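Local coordinates for protein 5'-methylthioadenosine nucleosidase / s-adenosylhomocysteine nucleosidase (Brucella melitensis bv. 1, PDB 4PR3) that is a nucleosidase of the phosphorylase superfamily, with an alpha/beta fold built round a mixed sheet, and holds adenine in a pocket in this crystal structure, at residues L34-D40 with F51-G57; V58-A64 with M168-A172; A90-L95 with I161-V166; Y101-S107 with I141-S147. All coordinates share one frame; numbering follows the deposited sequence.

Interaction 1 (L34-D40 with F51-G57); sequences LYVMAAD and FTPLMIG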
# COMPACT_ATOMS: atom_id res chain seq x y z
N LEU A 34 16.91 -9.27 -6.94
CA LEU A 34 15.54 -9.76 -6.88
C LEU A 34 14.63 -8.96 -7.81
O LEU A 34 14.44 -7.76 -7.63
CB LEU A 34 15.03 -9.68 -5.44
CG LEU A 34 13.57 -10.09 -5.21
CD1 LEU A 34 13.35 -11.52 -5.66
CD2 LEU A 34 13.18 -9.90 -3.75
N TYR A 35 14.06 -9.64 -8.80
CA TYR A 35 13.17 -8.98 -9.75
C TYR A 35 11.72 -9.15 -9.33
O TYR A 35 11.28 -10.27 -9.03
CB TYR A 35 13.37 -9.53 -11.16
CG TYR A 35 14.74 -9.26 -11.73
CD1 TYR A 35 15.82 -10.08 -11.43
CD2 TYR A 35 14.96 -8.17 -12.57
CE1 TYR A 35 17.07 -9.83 -11.94
CE2 TYR A 35 16.21 -7.92 -13.10
CZ TYR A 35 17.27 -8.75 -12.78
OH TYR A 35 18.52 -8.51 -13.30
N VAL A 36 10.98 -8.05 -9.29
CA VAL A 36 9.56 -8.11 -8.95
C VAL A 36 8.70 -7.55 -10.08
O VAL A 36 9.06 -6.57 -10.73
CB VAL A 36 9.26 -7.39 -7.61
CG1 VAL A 36 10.19 -7.89 -6.52
CG2 VAL A 36 9.40 -5.88 -7.76
N MSE A 37 7.57 -8.21 -10.33
CA MSE A 37 6.63 -7.75 -11.34
C MSE A 37 5.20 -7.84 -10.83
O MSE A 37 4.90 -8.65 -9.94
CB MSE A 37 6.79 -8.55 -12.63
CG MSE A 37 8.20 -8.53 -13.19
SE MSE A 37 8.31 -9.03 -15.07
CE MSE A 37 7.42 -7.50 -15.86
N ALA A 38 4.32 -7.02 -11.38
CA ALA A 38 2.93 -6.99 -10.94
C ALA A 38 2.14 -8.19 -11.47
O ALA A 38 1.71 -9.05 -10.70
CB ALA A 38 2.26 -5.70 -11.37
N ALA A 39 1.96 -8.24 -12.78
CA ALA A 39 1.13 -9.27 -13.40
C ALA A 39 1.92 -10.10 -14.42
O ALA A 39 2.88 -9.61 -15.01
CB ALA A 39 -0.10 -8.65 -14.05
N ASP A 40 1.49 -11.34 -14.62
CA ASP A 40 2.18 -12.26 -15.53
C ASP A 40 2.08 -11.85 -17.00
O ASP A 40 2.79 -12.39 -17.85
CB ASP A 40 1.64 -13.69 -15.36
CG ASP A 40 2.35 -14.45 -14.25
OD1 ASP A 40 1.96 -14.29 -13.07
OD2 ASP A 40 3.29 -15.21 -14.56
N PHE A 51 15.52 -14.03 -15.96
CA PHE A 51 15.23 -14.26 -14.55
C PHE A 51 13.84 -14.85 -14.28
O PHE A 51 13.03 -15.00 -15.20
CB PHE A 51 15.35 -12.95 -13.77
CG PHE A 51 14.48 -11.84 -14.30
CD1 PHE A 51 13.15 -11.74 -13.92
CD2 PHE A 51 14.99 -10.91 -15.19
CE1 PHE A 51 12.34 -10.73 -14.42
CE2 PHE A 51 14.19 -9.90 -15.69
CZ PHE A 51 12.86 -9.81 -15.30
N THR A 52 13.58 -15.15 -13.01
CA THR A 52 12.26 -15.54 -12.55
C THR A 52 11.75 -14.52 -11.53
O THR A 52 12.28 -14.43 -10.42
CB THR A 52 12.26 -16.94 -11.90
OG1 THR A 52 12.85 -17.89 -12.79
CG2 THR A 52 10.83 -17.37 -11.57
N PRO A 53 10.73 -13.74 -11.92
CA PRO A 53 10.20 -12.66 -11.08
C PRO A 53 9.30 -13.13 -9.94
O PRO A 53 8.57 -14.11 -10.08
CB PRO A 53 9.38 -11.84 -12.07
CG PRO A 53 8.91 -12.83 -13.07
CD PRO A 53 10.04 -13.83 -13.21
N LEU A 54 9.38 -12.42 -8.82
CA LEU A 54 8.39 -12.54 -7.76
C LEU A 54 7.15 -11.77 -8.21
O LEU A 54 7.25 -10.60 -8.59
CB LEU A 54 8.94 -11.90 -6.48
CG LEU A 54 8.62 -12.53 -5.12
CD1 LEU A 54 8.68 -11.46 -4.04
CD2 LEU A 54 7.26 -13.24 -5.12
N MSE A 55 5.99 -12.41 -8.17
CA MSE A 55 4.77 -11.74 -8.60
C MSE A 55 4.20 -10.92 -7.45
O MSE A 55 3.82 -11.46 -6.42
CB MSE A 55 3.75 -12.75 -9.12
CG MSE A 55 4.25 -13.55 -10.30
SE MSE A 55 5.19 -12.45 -11.62
CE MSE A 55 3.80 -11.15 -11.97
N ILE A 56 4.17 -9.61 -7.64
CA ILE A 56 3.90 -8.67 -6.56
C ILE A 56 2.43 -8.25 -6.44
O ILE A 56 2.00 -7.73 -5.40
CB ILE A 56 4.89 -7.46 -6.69
CG1 ILE A 56 6.08 -7.66 -5.74
CG2 ILE A 56 4.23 -6.12 -6.48
CD1 ILE A 56 5.68 -8.18 -4.39
N GLY A 57 1.64 -8.56 -7.45
CA GLY A 57 0.24 -8.16 -7.46
C GLY A 57 0.03 -6.77 -8.04
O GLY A 57 0.99 -6.09 -8.41
O HOH W 1 14.09 -12.17 -9.24
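Leu34 makes a light start to the contact, its CD1 reaching the CB of Leu54. At Tyr35 the packing becomes aromatic. Its ring lies over a face of Phe51 in an offset stack, with the ring planes 3° apart and the centroids separated by 3.9 Å. Phe51 is brought there by a first torsion (chi1 56°) that sets its CG between backbone N and carbonyl carbon. Tyr35 CB also lies over the Phe51 face, as a CH-pi contact. A water accepts a hydrogen bond from Tyr35 N and lies beside Thr52 O, while Tyr35 O receives Leu54 N at 2.9 Å. Val36 pairs with Leu54, and both send their side chains to one face of the sheet, where Val36 CB meets Ile56 CG1 at 3.7 Å and helix 60-76 packs on them. This is the parallel strand pair of a beta-alpha-beta unit, in which helix 45-50 carries the chain from strand 31-37 to strand 54-55. Met37, modelled as selenomethionine, continues the ladder: its N donates to Leu54 O (3.0 Å) and its O accepts from Ile56 N. On the face shared with Met55, Met37 CG runs obliquely against Pro53 CB at 3.7 Å, and SE comes near the edge of the Phe51 ring, close to its plane. Beyond the strand, Ala38 O takes Gly57 N on a lone pair in its carbonyl plane, a longer bond of 3.3 Å. The Met55 chain, bent at chi2 (-43°) and again at chi3, brings its CE against Ala38 O and Ala39 C, and Asp40 OD1 lies 3.7 Å from Met55 CG.

Interaction 2 (V58-A64 with M168-A172); sequences VGPVEAA and METYA. With ADE (adenine), chain C.
Gly59 and Met168 run close, with 4.8 Å between their CA atoms, and the backbones meet again at Ala64 and Ala172. The contact joins the N-terminal ends of two helices of the alpha/beta fold, 60-76 and 170-180, with Gly59 and Glu169 each at an N-cap position. One hydrogen bond links the two starts: Gly59 N donates to Glu169 OE2 at 2.9 Å, almost straight at 176°, using the anti lone pair of that oxygen. The carboxylate gets there because the Glu169 chain bends at chi2 (84°), which folds its end back toward the turn before helix 60-76. Ala63 CB packs on the stem of the same side chain, at CG. Met168, a selenomethionine, works in two directions. Its CG lies 3.5 Å from N3 of the bound adenine, whose pocket it lines, while the bend at its chi3 carries CE across to Val58 CG1 at 3.6 Å. Its carbonyl O sits against Pro60, nearest to the ring at CD, and the proline N has no hydrogen to offer it. Tyr108 of the second subunit packs on Pro60, and Met111 of that subunit on Met168, so the contact borders the dimer interface. The side chains that meet deeper between the helices are small: Ala172 CB rests over the first turn of helix 60-76, 3.9 Å from Ala63 CB and 4.1 Å from Ala64 CB.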
# COMPACT_ATOMS: atom_id res chain seq x y z
N VAL A 58 -1.23 -6.35 -8.11
CA VAL A 58 -1.60 -5.11 -8.79
C VAL A 58 -2.05 -4.02 -7.83
O VAL A 58 -2.90 -4.25 -6.96
CB VAL A 58 -2.71 -5.38 -9.83
CG1 VAL A 58 -3.23 -4.08 -10.41
CG2 VAL A 58 -2.19 -6.30 -10.93
N GLY A 59 -1.48 -2.83 -7.97
CA GLY A 59 -1.86 -1.70 -7.15
C GLY A 59 -0.94 -1.49 -5.97
O GLY A 59 -0.21 -2.41 -5.59
N PRO A 60 -0.97 -0.29 -5.38
CA PRO A 60 -0.08 0.09 -4.27
C PRO A 60 -0.24 -0.78 -3.02
O PRO A 60 0.76 -1.12 -2.39
CB PRO A 60 -0.49 1.53 -3.97
CG PRO A 60 -1.08 2.03 -5.25
CD PRO A 60 -1.79 0.84 -5.83
N VAL A 61 -1.47 -1.13 -2.66
CA VAL A 61 -1.71 -1.93 -1.46
C VAL A 61 -1.24 -3.38 -1.63
O VAL A 61 -0.58 -3.92 -0.75
CB VAL A 61 -3.19 -1.89 -1.02
CG1 VAL A 61 -3.48 -2.97 0.02
CG2 VAL A 61 -3.54 -0.51 -0.47
N GLU A 62 -1.57 -3.98 -2.77
CA GLU A 62 -1.13 -5.35 -3.05
C GLU A 62 0.38 -5.42 -3.13
O GLU A 62 1.00 -6.35 -2.61
CB GLU A 62 -1.75 -5.87 -4.36
CG GLU A 62 -3.25 -6.06 -4.30
CD GLU A 62 -3.69 -6.81 -3.06
OE1 GLU A 62 -3.17 -7.93 -2.83
OE2 GLU A 62 -4.55 -6.29 -2.32
N ALA A 63 0.98 -4.43 -3.79
CA ALA A 63 2.43 -4.37 -3.95
C ALA A 63 3.14 -4.20 -2.61
O ALA A 63 4.14 -4.87 -2.35
CB ALA A 63 2.81 -3.24 -4.89
N ALA A 64 2.62 -3.31 -1.78
CA ALA A 64 3.21 -3.05 -0.47
C ALA A 64 3.11 -4.26 0.44
O ALA A 64 4.08 -4.64 1.09
CB ALA A 64 2.55 -1.85 0.18
N MSE A 168 1.20 1.60 -11.32
CA MSE A 168 0.45 1.25 -10.12
C MSE A 168 1.21 0.66 -8.93
O MSE A 168 0.60 0.33 -7.92
CB MSE A 168 -0.74 0.39 -10.51
CG MSE A 168 -1.58 1.09 -11.55
SE MSE A 168 -2.91 -0.05 -12.33
CE MSE A 168 -3.86 -0.52 -10.69
N GLU A 169 2.52 0.53 -9.05
CA GLU A 169 3.30 -0.30 -8.12
C GLU A 169 4.50 0.38 -7.45
O GLU A 169 4.61 0.38 -6.23
CB GLU A 169 3.75 -1.61 -8.78
CG GLU A 169 2.65 -2.66 -8.88
CD GLU A 169 1.77 -2.46 -10.10
OE1 GLU A 169 2.31 -2.15 -11.18
OE2 GLU A 169 0.54 -2.62 -9.97
N THR A 170 5.40 0.91 -8.27
CA THR A 170 6.76 1.26 -7.87
C THR A 170 6.92 2.00 -6.53
O THR A 170 7.77 1.61 -5.73
CB THR A 170 7.44 2.08 -8.97
OG1 THR A 170 7.40 1.34 -10.20
CG2 THR A 170 8.89 2.38 -8.62
N TYR A 171 6.13 3.03 -6.28
CA TYR A 171 6.25 3.76 -5.01
C TYR A 171 6.01 2.85 -3.81
O TYR A 171 6.63 3.01 -2.76
CB TYR A 171 5.32 4.98 -4.96
CG TYR A 171 5.37 5.71 -3.64
CD1 TYR A 171 6.28 6.74 -3.42
CD2 TYR A 171 4.52 5.36 -2.59
CE1 TYR A 171 6.34 7.40 -2.21
CE2 TYR A 171 4.57 6.02 -1.38
CZ TYR A 171 5.48 7.04 -1.20
OH TYR A 171 5.52 7.69 0.01
N ALA A 172 5.09 1.91 -3.96
CA ALA A 172 4.82 0.95 -2.90
C ALA A 172 6.02 0.03 -2.69
O ALA A 172 6.31 -0.38 -1.56
CB ALA A 172 3.57 0.16 -3.21
N9 ADE C . 0.54 0.71 -16.40
C8 ADE C . 0.49 0.69 -17.76
N7 ADE C . -0.27 1.62 -18.28
C5 ADE C . -0.76 2.30 -17.18
C6 ADE C . -1.64 3.40 -17.05
N6 ADE C . -2.19 4.03 -18.09
N1 ADE C . -1.92 3.83 -15.81
C2 ADE C . -1.37 3.20 -14.76
N3 ADE C . -0.55 2.16 -14.76
C4 ADE C . -0.28 1.75 -16.01

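Interaction 3 (A90-L95 with I161-V166); sequences AGSAKL and IEADMV. With ADE (adenine), chain C; PO4 (phosphate ion), chain D.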
# COMPACT_ATOMS: atom_id res chain seq x y z
N ALA A 90 4.11 0.94 -18.23
CA ALA A 90 3.64 2.22 -17.73
C ALA A 90 2.93 2.97 -18.85
O ALA A 90 3.19 2.72 -20.02
CB ALA A 90 4.81 3.04 -17.20
N GLY A 91 2.03 3.88 -18.49
CA GLY A 91 1.44 4.77 -19.47
C GLY A 91 2.13 6.12 -19.53
O GLY A 91 2.72 6.56 -18.54
N SER A 92 2.08 6.77 -20.69
CA SER A 92 2.49 8.17 -20.79
C SER A 92 1.79 8.88 -21.93
O SER A 92 1.63 8.32 -23.02
CB SER A 92 4.00 8.26 -21.00
OG SER A 92 4.44 9.60 -20.93
N ALA A 93 1.38 10.13 -21.71
CA ALA A 93 1.00 11.00 -22.81
C ALA A 93 2.17 11.89 -23.24
O ALA A 93 2.12 12.53 -24.29
CB ALA A 93 -0.19 11.85 -22.42
N LYS A 94 3.20 11.94 -22.41
CA LYS A 94 4.41 12.71 -22.70
C LYS A 94 5.48 11.97 -23.51
O LYS A 94 6.08 12.53 -24.42
CB LYS A 94 5.00 13.25 -21.40
CG LYS A 94 4.10 14.25 -20.69
CD LYS A 94 4.57 14.51 -19.27
CE LYS A 94 3.70 15.55 -18.59
NZ LYS A 94 4.03 15.70 -17.15
N LEU A 95 5.72 10.72 -23.16
CA LEU A 95 6.83 9.95 -23.71
C LEU A 95 6.48 9.11 -24.95
O LEU A 95 5.35 8.65 -25.09
CB LEU A 95 7.47 9.09 -22.62
CG LEU A 95 8.21 9.91 -21.56
CD1 LEU A 95 8.74 9.02 -20.45
CD2 LEU A 95 9.35 10.70 -22.18
N ILE A 161 -1.14 15.15 -14.07
CA ILE A 161 0.03 14.42 -13.59
C ILE A 161 1.34 15.11 -13.99
O ILE A 161 1.61 15.30 -15.18
CB ILE A 161 0.05 12.97 -14.14
CG1 ILE A 161 -1.27 12.26 -13.86
CG2 ILE A 161 1.23 12.19 -13.57
CD1 ILE A 161 -1.61 12.14 -12.38
N GLU A 162 2.16 15.47 -13.00
CA GLU A 162 3.41 16.18 -13.26
C GLU A 162 4.51 15.25 -13.79
O GLU A 162 5.37 15.67 -14.55
CB GLU A 162 3.91 16.88 -11.99
CG GLU A 162 2.85 17.69 -11.25
CD GLU A 162 2.55 19.04 -11.89
OE1 GLU A 162 3.13 19.34 -12.96
OE2 GLU A 162 1.74 19.80 -11.33
N ALA A 163 4.47 13.99 -13.37
CA ALA A 163 5.48 13.02 -13.76
C ALA A 163 5.41 12.69 -15.25
O ALA A 163 4.39 12.93 -15.89
CB ALA A 163 5.35 11.75 -12.92
N ASP A 164 6.49 12.14 -15.79
CA ASP A 164 6.56 11.76 -17.20
C ASP A 164 5.68 10.56 -17.51
O ASP A 164 5.09 10.48 -18.58
CB ASP A 164 8.00 11.45 -17.61
CG ASP A 164 8.91 12.65 -17.50
OD1 ASP A 164 8.40 13.79 -17.54
OD2 ASP A 164 10.14 12.45 -17.37
N MSE A 165 5.62 9.61 -16.58
CA MSE A 165 4.88 8.37 -16.79
C MSE A 165 4.17 7.91 -15.52
O MSE A 165 4.45 8.41 -14.43
CB MSE A 165 5.82 7.28 -17.32
CG MSE A 165 7.18 7.27 -16.65
SE MSE A 165 8.27 5.71 -17.08
CE MSE A 165 8.40 5.90 -18.99
N VAL A 166 3.24 6.97 -15.67
CA VAL A 166 2.43 6.50 -14.55
C VAL A 166 2.43 4.98 -14.41
O VAL A 166 2.42 4.25 -15.40
CB VAL A 166 0.96 7.00 -14.67
CG1 VAL A 166 0.90 8.51 -14.65
CG2 VAL A 166 0.32 6.47 -15.94
N9 ADE C . 0.54 0.71 -16.40
C8 ADE C . 0.49 0.69 -17.76
N7 ADE C . -0.27 1.62 -18.28
C5 ADE C . -0.76 2.30 -17.18
C6 ADE C . -1.64 3.40 -17.05
N6 ADE C . -2.19 4.03 -18.09
N1 ADE C . -1.92 3.83 -15.81
C2 ADE C . -1.37 3.20 -14.76
N3 ADE C . -0.55 2.16 -14.76
C4 ADE C . -0.28 1.75 -16.01
P PO4 D . 2.34 13.56 -9.68
O1 PO4 D . 2.37 13.10 -8.24
O2 PO4 D . 1.42 12.66 -10.45
O3 PO4 D . 1.84 14.98 -9.75
O4 PO4 D . 3.74 13.47 -10.26
O HOH W 2 2.30 11.44 -19.24
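Ile161 O is the first of the carbonyls that receive Lys94, whose NZ donates to it at 3.1 Å. With its chain extended beyond CG (chi2 to chi4 all near 180°), Lys94 stretches along the 161-164 loop to bring the ammonium group among backbone oxygens. On the loop's other flank, Glu162 N and Ala163 N make weak hydrogen bonds to a phosphate ion, probably from the crystallisation liquor. Ala163 O is the second acceptor of Lys94 NZ, also at 3.1 Å, but the donor stands well above the carbonyl plane. Asp164 O takes the hydroxyl of Ser92, with OG 2.6 Å away and slightly tilted from the carbonyl plane, and a water that also binds Ala93 N donates to the same oxygen. Ser92 OG in turn accepts Leu95 N at 2.8 Å, forming an ST motif. Leu95 faces the loop, where its CD1 packs on Asp164 CB. Leu95 CD1 also lies 3.5 Å from Met165 CE, the end of a selenomethionine chain bent at chi3. Val166 then closes a single antiparallel, hydrogen-bonded bridge with Gly91: Val166 N reaches Gly91 O at 2.9 Å, and Gly91 N reaches Val166 O at 3.1 Å. Ala90, Gly91 and Val166 all line the adenine pocket, and Val166 CG2 comes within 3.5 Å of adenine N1. The bridge joins strands 83-91 and 165-167; Met165 bonds through its backbone to strand 142-148, and Ala90 to strand 184-192, against which Met165 also packs.

Interaction 4 (Y101-S107 with I141-S147); sequences YQVSSVS and IDTASLS. With PO4 (phosphate ion), chain D.
Gln102 turns its CG between backbone N and carbonyl carbon (chi1 64°) and extends from there, which lays it alongside Thr143 CG2 and brings NE2 to Ile141 O at 2.9 Å; the same amide nitrogen also bonds Val138 O. In Leu146, CG lies anti to N (chi1 -179°), carrying CD2 to Val103 CG2 at 3.9 Å, while Leu146 CB meets Val103 CG1 at 3.6 Å on the face that Val106 shares. Strands 100-108 and 142-148 are parallel neighbours in the mixed sheet of this alpha/beta fold, bonded Gln102 N to Asp142 O at 2.7 Å, Ala144 N to Gln102 O, and Ser104 N to Ala144 O. At Ser104 the first strand turns a corner, yet pairing resumes with Leu146 N on Ser105 O at 2.8 Å and Ser107 N on Leu146 O. Tyr101 runs alongside Asp142, with ring CD2 3.4 Å from Asp142 CB. At the other end Ser147 OG bonds phosphate O2 at 3.0 Å, and Arg109 reaches the same hydroxyl. Strand 184-192 hydrogen-bonds to Tyr101 and Val103 before the corner, while helix 170-180 covers Val106 and Leu146, and Met165 of strand 165-167 packs on Tyr101, Ala144 and Leu146.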
# COMPACT_ATOMS: atom_id res chain seq x y z
N TYR A 101 12.32 2.97 -20.10
CA TYR A 101 12.93 4.02 -19.31
C TYR A 101 13.29 3.51 -17.92
O TYR A 101 12.58 2.69 -17.35
CB TYR A 101 11.95 5.20 -19.17
CG TYR A 101 11.61 5.89 -20.47
CD1 TYR A 101 10.70 5.34 -21.36
CD2 TYR A 101 12.20 7.10 -20.80
CE1 TYR A 101 10.39 5.97 -22.55
CE2 TYR A 101 11.89 7.74 -21.99
CZ TYR A 101 10.99 7.17 -22.85
OH TYR A 101 10.69 7.80 -24.03
N GLN A 102 14.39 4.02 -17.36
CA GLN A 102 14.72 3.74 -15.97
C GLN A 102 14.16 4.87 -15.11
O GLN A 102 14.13 6.02 -15.54
CB GLN A 102 16.23 3.60 -15.77
CG GLN A 102 17.03 4.86 -16.05
CD GLN A 102 18.52 4.65 -15.89
OE1 GLN A 102 18.97 4.05 -14.91
NE2 GLN A 102 19.29 5.13 -16.85
N VAL A 103 13.70 4.53 -13.92
CA VAL A 103 13.00 5.49 -13.08
C VAL A 103 13.98 6.33 -12.28
O VAL A 103 14.72 5.82 -11.43
CB VAL A 103 12.06 4.77 -12.09
CG1 VAL A 103 11.22 5.78 -11.33
CG2 VAL A 103 11.18 3.78 -12.83
N SER A 104 13.98 7.63 -12.56
CA SER A 104 14.85 8.58 -11.89
C SER A 104 14.28 8.99 -10.53
O SER A 104 15.01 9.19 -9.57
CB SER A 104 15.09 9.81 -12.76
OG SER A 104 13.87 10.47 -13.07
N SER A 105 12.96 9.13 -10.48
CA SER A 105 12.27 9.49 -9.25
C SER A 105 10.84 9.00 -9.28
O SER A 105 10.26 8.82 -10.35
CB SER A 105 12.30 10.99 -9.04
OG SER A 105 11.63 11.65 -10.09
N VAL A 106 10.26 8.78 -8.10
CA VAL A 106 8.89 8.29 -8.01
C VAL A 106 8.08 9.10 -7.01
O VAL A 106 8.61 9.61 -6.02
CB VAL A 106 8.85 6.77 -7.65
CG1 VAL A 106 9.27 6.55 -6.22
CG2 VAL A 106 7.46 6.19 -7.91
N SER A 107 6.79 9.25 -7.29
CA SER A 107 5.89 9.94 -6.39
C SER A 107 4.59 9.15 -6.24
O SER A 107 4.31 8.24 -7.03
CB SER A 107 5.62 11.36 -6.90
OG SER A 107 5.14 11.34 -8.23
N ILE A 141 20.35 3.93 -20.94
CA ILE A 141 18.90 3.87 -20.77
C ILE A 141 18.35 5.25 -20.44
O ILE A 141 18.90 5.96 -19.61
CB ILE A 141 18.51 2.88 -19.64
CG1 ILE A 141 19.17 1.52 -19.86
CG2 ILE A 141 16.99 2.73 -19.57
CD1 ILE A 141 18.95 0.56 -18.72
N ASP A 142 17.26 5.62 -21.11
CA ASP A 142 16.60 6.89 -20.83
C ASP A 142 16.10 6.93 -19.39
O ASP A 142 15.77 5.90 -18.80
CB ASP A 142 15.42 7.07 -21.78
CG ASP A 142 15.82 7.66 -23.11
OD1 ASP A 142 16.34 6.91 -23.97
OD2 ASP A 142 15.60 8.87 -23.31
N THR A 143 16.03 8.13 -18.83
CA THR A 143 15.50 8.33 -17.49
C THR A 143 14.15 9.02 -17.57
O THR A 143 13.91 9.81 -18.48
CB THR A 143 16.43 9.18 -16.61
OG1 THR A 143 16.71 10.42 -17.28
CG2 THR A 143 17.73 8.45 -16.35
N ALA A 144 13.27 8.71 -16.62
CA ALA A 144 11.96 9.35 -16.55
C ALA A 144 11.46 9.39 -15.11
O ALA A 144 11.74 8.49 -14.32
CB ALA A 144 10.96 8.63 -17.43
N SER A 145 10.72 10.45 -14.78
CA SER A 145 10.07 10.55 -13.48
C SER A 145 8.79 9.72 -13.51
O SER A 145 8.14 9.60 -14.55
CB SER A 145 9.75 12.01 -13.16
OG SER A 145 9.00 12.60 -14.21
N LEU A 146 8.42 9.15 -12.37
CA LEU A 146 7.30 8.22 -12.32
C LEU A 146 6.28 8.60 -11.25
O LEU A 146 6.63 9.13 -10.20
CB LEU A 146 7.81 6.79 -12.09
CG LEU A 146 6.79 5.65 -12.03
CD1 LEU A 146 5.98 5.57 -13.32
CD2 LEU A 146 7.50 4.34 -11.76
N SER A 147 5.02 8.32 -11.54
CA SER A 147 3.93 8.51 -10.59
C SER A 147 3.24 7.17 -10.33
O SER A 147 2.93 6.43 -11.27
CB SER A 147 2.92 9.52 -11.13
OG SER A 147 1.86 9.73 -10.22
P PO4 D . 2.34 13.56 -9.68
O1 PO4 D . 2.37 13.10 -8.24
O2 PO4 D . 1.42 12.66 -10.45
O3 PO4 D . 1.84 14.98 -9.75
O4 PO4 D . 3.74 13.47 -10.26

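From the N terminus, interaction 1 closes first, a short loop over helix 45-50 that pairs strands 31-37 and 54-55. The chain passes directly into 58-64, which opens the long loop that interaction 2 closes at 168-172. Within that loop lies interaction 3, and within interaction 3 lies interaction 4, so the last three nest and none cross. Interaction 1 meets interaction 2 where Ala38 packs on Glu169 and Ile56 on Ala63. Thr170 and Tyr171 of interaction 2 rest on Leu146 and Val106 of interaction 4. Interactions 3 and 4 share the sheet and the phosphate ion, while interactions 2 and 3 both touch adenine.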